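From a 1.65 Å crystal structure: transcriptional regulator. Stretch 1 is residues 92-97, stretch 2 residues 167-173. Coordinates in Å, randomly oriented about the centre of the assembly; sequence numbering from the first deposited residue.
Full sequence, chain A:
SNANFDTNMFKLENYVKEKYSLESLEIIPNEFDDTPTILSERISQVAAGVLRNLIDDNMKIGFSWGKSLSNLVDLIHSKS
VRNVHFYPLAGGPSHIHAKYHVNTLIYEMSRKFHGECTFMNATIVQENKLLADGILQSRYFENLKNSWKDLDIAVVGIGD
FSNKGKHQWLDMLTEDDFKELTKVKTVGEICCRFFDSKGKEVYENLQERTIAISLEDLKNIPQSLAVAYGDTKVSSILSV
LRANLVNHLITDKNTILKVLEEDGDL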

# COMPACT_ATOMS: atom_id res chain seq x y z
N GLY A 92 -0.56 -1.73 -11.09
CA GLY A 92 -0.65 -3.03 -10.47
C GLY A 92 -0.24 -4.05 -11.49
O GLY A 92 0.24 -3.71 -12.57
N PRO A 93 -0.45 -5.33 -11.19
CA PRO A 93 -0.27 -6.33 -12.24
C PRO A 93 -1.46 -6.36 -13.22
O PRO A 93 -2.42 -5.60 -13.07
CB PRO A 93 -0.15 -7.64 -11.46
CG PRO A 93 -0.92 -7.42 -10.26
CD PRO A 93 -0.88 -5.94 -9.92
N SER A 94 -1.38 -7.25 -14.19
CA SER A 94 -2.18 -7.20 -15.43
C SER A 94 -3.67 -7.61 -15.36
O SER A 94 -4.49 -7.03 -16.09
CB SER A 94 -1.47 -8.05 -16.49
OG SER A 94 -0.55 -8.96 -15.88
N HIS A 95 -4.03 -8.60 -14.55
CA HIS A 95 -5.39 -9.15 -14.61
C HIS A 95 -6.25 -8.95 -13.37
O HIS A 95 -7.13 -9.77 -13.03
CB HIS A 95 -5.36 -10.63 -15.02
CG HIS A 95 -4.90 -10.86 -16.43
ND1 HIS A 95 -3.68 -11.46 -16.72
CD2 HIS A 95 -5.48 -10.59 -17.62
CE1 HIS A 95 -3.54 -11.52 -18.03
NE2 HIS A 95 -4.61 -11.00 -18.60
N ILE A 96 -6.02 -7.84 -12.68
CA ILE A 96 -6.86 -7.51 -11.52
C ILE A 96 -8.15 -6.81 -11.98
O ILE A 96 -8.24 -6.36 -13.13
CB ILE A 96 -6.07 -6.72 -10.44
CG1 ILE A 96 -5.72 -5.31 -10.92
CG2 ILE A 96 -4.79 -7.51 -10.04
CD1 ILE A 96 -5.28 -4.38 -9.81
N HIS A 97 -9.14 -6.75 -11.09
CA HIS A 97 -10.41 -6.08 -11.39
C HIS A 97 -10.16 -4.64 -11.81
O HIS A 97 -9.37 -3.93 -11.16
CB HIS A 97 -11.33 -6.11 -10.17
CG HIS A 97 -12.07 -7.41 -10.01
ND1 HIS A 97 -13.44 -7.47 -9.85
CD2 HIS A 97 -11.62 -8.69 -9.99
CE1 HIS A 97 -13.80 -8.74 -9.74
NE2 HIS A 97 -12.73 -9.50 -9.82
N HIS A 167 -0.44 -15.31 -7.14
CA HIS A 167 -1.44 -15.38 -8.22
C HIS A 167 -1.57 -14.15 -9.13
O HIS A 167 -1.53 -14.29 -10.36
CB HIS A 167 -2.82 -15.73 -7.63
CG HIS A 167 -3.89 -15.82 -8.66
ND1 HIS A 167 -3.98 -16.87 -9.54
CD2 HIS A 167 -4.93 -14.99 -8.94
CE1 HIS A 167 -5.03 -16.69 -10.33
NE2 HIS A 167 -5.61 -15.55 -10.00
N GLN A 168 -1.75 -12.97 -8.52
CA GLN A 168 -1.97 -11.72 -9.26
C GLN A 168 -0.80 -11.36 -10.19
O GLN A 168 -0.97 -10.62 -11.17
CB GLN A 168 -2.28 -10.56 -8.29
CG GLN A 168 -3.36 -10.92 -7.25
CD GLN A 168 -4.79 -10.77 -7.79
OE1 GLN A 168 -5.05 -10.91 -9.00
NE2 GLN A 168 -5.74 -10.48 -6.88
N TRP A 169 0.35 -11.97 -9.91
CA TRP A 169 1.63 -11.66 -10.59
C TRP A 169 2.03 -12.63 -11.68
O TRP A 169 3.08 -12.46 -12.33
CB TRP A 169 2.74 -11.53 -9.55
CG TRP A 169 2.55 -10.31 -8.72
CD1 TRP A 169 1.98 -10.23 -7.47
CD2 TRP A 169 2.85 -8.96 -9.12
NE1 TRP A 169 1.94 -8.91 -7.06
CE2 TRP A 169 2.46 -8.11 -8.05
CE3 TRP A 169 3.42 -8.40 -10.27
CZ2 TRP A 169 2.62 -6.71 -8.08
CZ3 TRP A 169 3.63 -6.99 -10.30
CH2 TRP A 169 3.21 -6.17 -9.19
N LEU A 170 1.21 -13.66 -11.89
CA LEU A 170 1.54 -14.76 -12.78
C LEU A 170 1.89 -14.40 -14.23
O LEU A 170 2.70 -15.10 -14.85
CB LEU A 170 0.41 -15.80 -12.76
CG LEU A 170 0.67 -17.10 -11.99
CD1 LEU A 170 1.59 -17.00 -10.80
CD2 LEU A 170 -0.61 -17.78 -11.57
N ASP A 171 1.27 -13.37 -14.79
CA ASP A 171 1.71 -13.00 -16.15
C ASP A 171 2.55 -11.73 -16.21
O ASP A 171 2.85 -11.20 -17.29
CB ASP A 171 0.53 -12.93 -17.13
CG ASP A 171 0.21 -14.31 -17.77
OD1 ASP A 171 -0.56 -15.08 -17.14
OD2 ASP A 171 0.72 -14.60 -18.88
N MSE A 172 2.94 -11.25 -15.03
CA MSE A 172 3.79 -10.09 -14.95
C MSE A 172 5.26 -10.48 -14.65
O MSE A 172 6.20 -9.99 -15.31
CB MSE A 172 3.24 -9.12 -13.91
CG MSE A 172 3.99 -7.77 -13.85
SE MSE A 172 4.12 -6.86 -15.62
CE MSE A 172 2.21 -6.50 -15.87
N LEU A 173 5.45 -11.37 -13.68
CA LEU A 173 6.76 -11.91 -13.35
C LEU A 173 7.02 -13.23 -14.06
O LEU A 173 6.09 -14.02 -14.29
CB LEU A 173 6.88 -12.12 -11.83
CG LEU A 173 6.57 -10.94 -10.89
CD1 LEU A 173 6.66 -11.37 -9.45
CD2 LEU A 173 7.55 -9.73 -11.18
O HOH W 1 -0.28 -11.30 -13.85
O HOH W 2 0.54 -9.23 -18.44

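Two irregular segments, 72 residues apart at their nearest touching pair, meet here without a single direct hydrogen bond between them. Van der Waals packing and two waters join them, over 365 Å² of buried surface summed over both sides. The nearest CA atoms across the contact are those of Pro 93 and Trp 169, 5.9 Å apart.

The second stretch holds its own shape through local backbone bonds. A type I turn runs from His 167 to Leu 170, with Leu 170 N donating to His 167 O at 3.2 Å. Trp 169 O then accepts twice, from Met 172 N at 3.0 Å and from Leu 173 N at 2.9 Å.

The apolar centre is built on Pro 93, the residue of its stretch most covered by the contact. Its CA-to-CB bond points toward the partner, and CB lies over one face of the Trp 169 indole, 3.9 Å from the centroid of the six-membered ring and only 13° off the ring normal. This is a CH-pi contact: an aliphatic C-H group of the proline ring against the electron-rich face of the indole. The tryptophan CA-to-CB bond points away, yet the far end of the side chain comes back nearer, so the ring can serve as a platform. Met 172, a selenomethionine, extends the apolar surface, its CB 4.4 Å from Pro 93 CB and its CE 3.7 Å from Ser 94 OG. The same proline CB also sits tightly against a carbonyl, 3.1 Å from Gln 168 O.

The polar link is made by water, because Ser 94 OG stops short of the opposing backbone: its closest atom in Asp 171 is C, at 4.2 Å. Water 1 fills the gap, lying 3.1 Å from Ser 94 OG, donating to Gln 168 O at 2.8 Å and accepting from Asp 171 N, also at 2.8 Å. Water 2 hydrogen-bonds to Ser 94 OG at 2.8 Å and donates to Asp 171 O at 3.2 Å. One hydroxyl thus reaches three backbone atoms through two solvent molecules. Ser 94 N is buried by the contact and finds no partner.

Two further contacts complete the set. Ile 96 CG2 rests 3.6 Å from Gln 168 OE1, and the His 95 ring meets Asp 171 loosely, edge-on, CE1 to CB at 4.4 Å. The rule to read is a proline seated on an indole face, with water spanning what the serine cannot reach.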